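Extracellular ligand-binding receptor (Rhodopseudomonas palustris, PDB 3SG0) probably binds lignin-derived aromatic acids outside the cytoplasmic membrane for an uptake system, and is seen here holding benzoylformic acid between its two lobes. Local coordinates at residues A52-E57 with H310-M315; V162-F167 with F219-G224. One frame throughout, in Å; residues are numbered along the deposited sequence.

Contact 1: residues A52-E57 with H310-M315; sequences AALPKE and HLWDSM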
loop_
_atom_site.group_PDB
_atom_site.type_symbol
_atom_site.label_atom_id
_atom_site.label_comp_id
_atom_site.label_asym_id
_atom_site.label_seq_id
_atom_site.Cartn_x
_atom_site.Cartn_y
_atom_site.Cartn_z
ATOM N N ALA A 52 6.085 8.703 -15.356
ATOM C CA ALA A 52 5.960 9.580 -16.517
ATOM C C ALA A 52 4.746 10.502 -16.447
ATOM O O ALA A 52 4.653 11.471 -17.211
ATOM C CB ALA A 52 5.922 8.755 -17.795
ATOM N N ALA A 53 3.809 10.197 -15.553
ATOM C CA ALA A 53 2.593 10.990 -15.406
ATOM C C ALA A 53 2.729 12.078 -14.348
ATOM O O ALA A 53 1.841 12.905 -14.197
ATOM C CB ALA A 53 1.404 10.086 -15.079
ATOM N N LEU A 54 3.838 12.076 -13.613
ATOM C CA LEU A 54 4.015 13.000 -12.496
ATOM C C LEU A 54 4.365 14.401 -12.984
ATOM O O LEU A 54 4.939 14.557 -14.055
ATOM C CB LEU A 54 5.091 12.479 -11.546
ATOM C CG LEU A 54 4.789 11.129 -10.898
ATOM C CD1 LEU A 54 5.974 10.682 -10.066
ATOM C CD2 LEU A 54 3.526 11.193 -10.058
ATOM N N PRO A 55 4.018 15.430 -12.192
ATOM C CA PRO A 55 4.221 16.811 -12.645
ATOM C C PRO A 55 5.696 17.159 -12.844
ATOM O O PRO A 55 6.523 16.836 -11.993
ATOM C CB PRO A 55 3.609 17.647 -11.513
ATOM C CG PRO A 55 3.556 16.742 -10.332
ATOM C CD PRO A 55 3.352 15.362 -10.883
ATOM N N LYS A 56 6.015 17.818 -13.951
ATOM C CA LYS A 56 7.399 18.149 -14.266
ATOM C C LYS A 56 7.784 19.549 -13.799
ATOM O O LYS A 56 8.941 19.948 -13.901
ATOM C CB LYS A 56 7.665 17.976 -15.763
ATOM C CG LYS A 56 8.059 16.557 -16.155
ATOM C CD LYS A 56 7.211 15.519 -15.435
ATOM C CE LYS A 56 7.753 14.114 -15.643
ATOM N NZ LYS A 56 6.980 13.046 -14.923
ATOM N N GLU A 57 6.808 20.279 -13.276
ATOM C CA GLU A 57 7.061 21.587 -12.689
ATOM C C GLU A 57 6.135 21.777 -11.499
ATOM O O GLU A 57 4.944 21.483 -11.578
ATOM C CB GLU A 57 6.831 22.696 -13.714
ATOM C CG GLU A 57 7.108 24.089 -13.174
ATOM C CD GLU A 57 6.938 25.169 -14.226
ATOM O OE1 GLU A 57 7.521 25.028 -15.322
ATOM O OE2 GLU A 57 6.221 26.155 -13.956
ATOM N N HIS A 310 -0.412 4.812 -5.319
ATOM C CA HIS A 310 0.360 5.030 -4.096
ATOM C C HIS A 310 1.515 5.978 -4.372
ATOM O O HIS A 310 1.900 6.764 -3.499
ATOM C CB HIS A 310 0.779 3.685 -3.499
ATOM C CG HIS A 310 -0.412 2.860 -3.168
ATOM N ND1 HIS A 310 -0.459 1.479 -3.133
ATOM C CD2 HIS A 310 -1.664 3.291 -2.902
ATOM C CE1 HIS A 310 -1.697 1.103 -2.843
ATOM N NE2 HIS A 310 -2.440 2.184 -2.691
ATOM N N LEU A 311 2.049 5.943 -5.588
ATOM C CA LEU A 311 3.034 6.939 -6.000
ATOM C C LEU A 311 2.336 8.281 -6.243
ATOM O O LEU A 311 2.774 9.327 -5.758
ATOM C CB LEU A 311 3.782 6.472 -7.249
ATOM C CG LEU A 311 4.773 7.476 -7.841
ATOM C CD1 LEU A 311 5.756 7.998 -6.803
ATOM C CD2 LEU A 311 5.501 6.840 -9.012
ATOM N N TRP A 312 1.231 8.247 -6.979
ATOM C CA TRP A 312 0.495 9.465 -7.298
ATOM C C TRP A 312 0.097 10.249 -6.038
ATOM O O TRP A 312 0.363 11.452 -5.936
ATOM C CB TRP A 312 -0.744 9.116 -8.119
ATOM C CG TRP A 312 -1.537 10.301 -8.562
ATOM C CD1 TRP A 312 -2.613 10.840 -7.934
ATOM C CD2 TRP A 312 -1.312 11.097 -9.730
ATOM N NE1 TRP A 312 -3.080 11.925 -8.636
ATOM C CE2 TRP A 312 -2.300 12.100 -9.749
ATOM C CE3 TRP A 312 -0.380 11.049 -10.771
ATOM C CZ2 TRP A 312 -2.377 13.059 -10.760
ATOM C CZ3 TRP A 312 -0.461 12.001 -11.775
ATOM C CH2 TRP A 312 -1.451 12.990 -11.761
ATOM N N ASP A 313 -0.557 9.576 -5.093
ATOM C CA ASP A 313 -1.020 10.236 -3.874
ATOM C C ASP A 313 0.172 10.755 -3.054
ATOM O O ASP A 313 0.079 11.802 -2.414
ATOM C CB ASP A 313 -1.835 9.279 -2.991
ATOM C CG ASP A 313 -3.289 9.083 -3.439
ATOM O OD1 ASP A 313 -3.796 9.803 -4.341
ATOM O OD2 ASP A 313 -3.927 8.183 -2.828
ATOM N N SER A 314 1.279 10.012 -3.033
ATOM C CA SER A 314 2.470 10.507 -2.342
ATOM C C SER A 314 2.903 11.839 -2.941
ATOM O O SER A 314 3.259 12.777 -2.220
ATOM C CB SER A 314 3.625 9.507 -2.437
ATOM O OG SER A 314 3.347 8.309 -1.733
HETATM N N MSE A 315 2.905 11.909 -4.270
HETATM C CA MSE A 315 3.264 13.152 -4.943
HETATM C C MSE A 315 2.237 14.253 -4.753
HETATM O O MSE A 315 2.596 15.426 -4.805
HETATM C CB MSE A 315 3.569 12.915 -6.422
HETATM C CG MSE A 315 4.980 12.383 -6.633
HETATM SE SE MSE A 315 6.423 13.530 -5.896
HETATM C CE MSE A 315 5.997 15.211 -6.759
#

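Contact 2: residues V162-F167 with F219-G224; sequences VGYIGF and FIASAG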
loop_
_atom_site.group_PDB
_atom_site.type_symbol
_atom_site.label_atom_id
_atom_site.label_comp_id
_atom_site.label_asym_id
_atom_site.label_seq_id
_atom_site.Cartn_x
_atom_site.Cartn_y
_atom_site.Cartn_z
ATOM N N VAL A 162 -12.063 -19.511 11.746
ATOM C CA VAL A 162 -11.424 -18.853 10.609
ATOM C C VAL A 162 -9.984 -19.328 10.473
ATOM O O VAL A 162 -9.185 -19.166 11.390
ATOM C CB VAL A 162 -11.465 -17.317 10.768
ATOM C CG1 VAL A 162 -10.783 -16.635 9.586
ATOM C CG2 VAL A 162 -12.904 -16.836 10.916
ATOM N N GLY A 163 -9.663 -19.943 9.340
ATOM C CA GLY A 163 -8.293 -20.348 9.068
ATOM C C GLY A 163 -7.446 -19.145 8.694
ATOM O O GLY A 163 -7.979 -18.100 8.329
ATOM N N TYR A 164 -6.128 -19.281 8.785
ATOM C CA TYR A 164 -5.236 -18.184 8.433
ATOM C C TYR A 164 -3.978 -18.670 7.723
ATOM O O TYR A 164 -3.306 -19.599 8.184
ATOM C CB TYR A 164 -4.835 -17.391 9.682
ATOM C CG TYR A 164 -3.866 -16.274 9.380
ATOM C CD1 TYR A 164 -2.504 -16.522 9.254
ATOM C CD2 TYR A 164 -4.316 -14.973 9.194
ATOM C CE1 TYR A 164 -1.612 -15.499 8.956
ATOM C CE2 TYR A 164 -3.438 -13.951 8.903
ATOM C CZ TYR A 164 -2.094 -14.220 8.781
ATOM O OH TYR A 164 -1.249 -13.175 8.486
ATOM N N ILE A 165 -3.652 -18.018 6.611
ATOM C CA ILE A 165 -2.325 -18.134 6.013
ATOM C C ILE A 165 -1.894 -16.742 5.577
ATOM O O ILE A 165 -2.702 -15.966 5.067
ATOM C CB ILE A 165 -2.291 -19.118 4.817
ATOM C CG1 ILE A 165 -0.873 -19.230 4.254
ATOM C CG2 ILE A 165 -3.299 -18.733 3.733
ATOM C CD1 ILE A 165 -0.714 -20.322 3.204
ATOM N N GLY A 166 -0.630 -16.409 5.789
ATOM C CA GLY A 166 -0.151 -15.101 5.380
ATOM C C GLY A 166 1.343 -15.125 5.144
ATOM O O GLY A 166 2.019 -16.113 5.450
ATOM N N PHE A 167 1.870 -14.039 4.599
ATOM C CA PHE A 167 3.302 -13.957 4.375
ATOM C C PHE A 167 4.047 -14.015 5.706
ATOM O O PHE A 167 3.617 -13.431 6.713
ATOM C CB PHE A 167 3.679 -12.636 3.713
ATOM C CG PHE A 167 3.324 -12.523 2.246
ATOM C CD1 PHE A 167 3.242 -13.629 1.401
ATOM C CD2 PHE A 167 3.122 -11.263 1.708
ATOM C CE1 PHE A 167 2.948 -13.458 0.045
ATOM C CE2 PHE A 167 2.837 -11.087 0.374
ATOM C CZ PHE A 167 2.756 -12.176 -0.468
ATOM N N PHE A 219 -8.825 -16.638 6.075
ATOM C CA PHE A 219 -8.204 -15.350 5.824
ATOM C C PHE A 219 -6.815 -15.541 5.233
ATOM O O PHE A 219 -6.013 -16.330 5.748
ATOM C CB PHE A 219 -8.079 -14.555 7.121
ATOM C CG PHE A 219 -7.746 -13.119 6.883
ATOM C CD1 PHE A 219 -8.762 -12.199 6.709
ATOM C CD2 PHE A 219 -6.428 -12.691 6.755
ATOM C CE1 PHE A 219 -8.483 -10.875 6.446
ATOM C CE2 PHE A 219 -6.145 -11.356 6.489
ATOM C CZ PHE A 219 -7.179 -10.454 6.337
ATOM N N ILE A 220 -6.532 -14.803 4.162
ATOM C CA ILE A 220 -5.224 -14.817 3.520
ATOM C C ILE A 220 -4.626 -13.412 3.599
ATOM O O ILE A 220 -5.261 -12.448 3.156
ATOM C CB ILE A 220 -5.349 -15.236 2.036
ATOM C CG1 ILE A 220 -5.975 -16.632 1.934
ATOM C CG2 ILE A 220 -3.982 -15.167 1.343
ATOM C CD1 ILE A 220 -6.346 -17.036 0.522
ATOM N N ALA A 221 -3.419 -13.296 4.159
ATOM C CA ALA A 221 -2.720 -12.016 4.236
ATOM C C ALA A 221 -1.535 -12.035 3.275
ATOM O O ALA A 221 -0.451 -12.530 3.598
ATOM C CB ALA A 221 -2.260 -11.724 5.656
ATOM N N SER A 222 -1.752 -11.489 2.088
ATOM C CA SER A 222 -0.802 -11.581 0.991
ATOM C C SER A 222 -0.929 -10.346 0.101
ATOM O O SER A 222 -1.738 -9.454 0.370
ATOM C CB SER A 222 -1.084 -12.868 0.209
ATOM O OG SER A 222 -0.146 -13.073 -0.828
ATOM N N ALA A 223 -0.124 -10.277 -0.952
ATOM C CA ALA A 223 -0.150 -9.117 -1.834
ATOM C C ALA A 223 0.412 -9.481 -3.193
ATOM O O ALA A 223 1.304 -10.340 -3.301
ATOM C CB ALA A 223 0.636 -7.969 -1.245
ATOM N N GLY A 224 -0.076 -8.802 -4.225
ATOM C CA GLY A 224 0.391 -9.046 -5.574
ATOM C C GLY A 224 -0.029 -10.400 -6.104
ATOM O O GLY A 224 -0.928 -11.055 -5.569
#

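Contact 1: residues A52-E57 with H310-M315
Leu-54 reaches from the loop after helix 41-50 onto helix 306-328, in the lobe of this periplasmic binding protein built around the mixed sheet. The contact is almost wholly apolar. Held beside the backbone N (chi1 -61°), CG of Leu-54 carries two methyl branches that meet different parts of the helix. CD1 lies 4.0 Å from CD2 of Leu-311, while CD2 comes within 4.0 Å of CE3 of Trp-312, obliquely to the indole. The CG methylene of Met-315, a selenomethionine, touches both branches, 3.9 Å from CD2 of Leu-54, and the two side chains cross at about a right angle. Tyr-65 of strand 61-69 packs against both Leu-54 and Met-315, closing the cluster on the sheet.

Polar atoms play a smaller part. In one of its two modelled conformers, Lys-56 curls back along its own loop and its NZ donates to O of Leu-54. On the helix, O of Trp-312 accepts a hydrogen bond from OG1 of Thr-316. The indole passes Leu-54 in the opposite direction and brings its six-membered ring to Ala-53, whose O meets CZ3 of Trp-312 at the ring edge, in plane, 3.5 Å away.

Contact 2: residues V162-F167 with F219-G224
Phe-167 lays one face of its ring over the backbone of Ser-222, whose CA stands 3.7 Å above the ring plane, offset toward the rim, in a CH-pi contact. CG lies beside the backbone N (chi1 -74°), and from there the ring extends to the chain leaving strand 217-221. There CZ of Phe-167 is 3.1 Å from OG of Ser-222, a hydroxyl hydrogen-bonded to OH of Tyr-196, and CE2 of Phe-167 is 3.3 Å from N of Ala-223, a residue that touches the benzoylformic acid. An alanine in place of Phe-167 would probably leave Ser-222 CA without its ring face and open a gap beside Ala-223 at the ligand pocket.

Before this ring in the sequence, the two strands run parallel and in register. N of Phe-219 gives a nearly straight hydrogen bond (176°) to O of Gly-163, and N of Ile-165 donates to O of Phe-219. Farther along, N of Ala-221 donates to O of Ile-165, and N of Phe-167 to O of Ala-221 at 2.9 Å.

On one face of the sheet, Tyr-164 and Phe-219 lie side by side, CE2 of Tyr-164 3.9 Å from CD2 of Phe-219, with OH of Tyr-164 3.3 Å from CB of Ala-221. A CB on Gly-166 would clash with that hydroxyl. The other face carries Ile-165 and Ile-220, with CG2 of Ile-165 3.8 Å from CG1 of Ile-220.

The pair forms the middle of a four-stranded parallel sheet, between strands 189-196 and 242-244. Helix 143-156 packs on Phe-219, and helix 228-236 packs on Ile-165 and Ile-220.

In the fold
The two contacts belong to opposite lobes of the binding protein, their centres 31 Å apart and their nearest atoms about 10 Å apart, with the benzoylformic acid pocket between them. Contact 2 falls within the chain excursion that contact 1 closes, as expected where the chain crosses between lobes more than once. Each reaches the ligand by one residue: His-310 from contact 1, Ala-223 from contact 2. The side chain of Ala-223 comes about 3 Å from the ligand, whereas that of Leu-311 is about 11 Å away, so the apolar cluster at Leu-54 is set back from the pocket. The side chain of Phe-167 also comes about 3 Å from that of Arg-198, a binding residue for this same ligand.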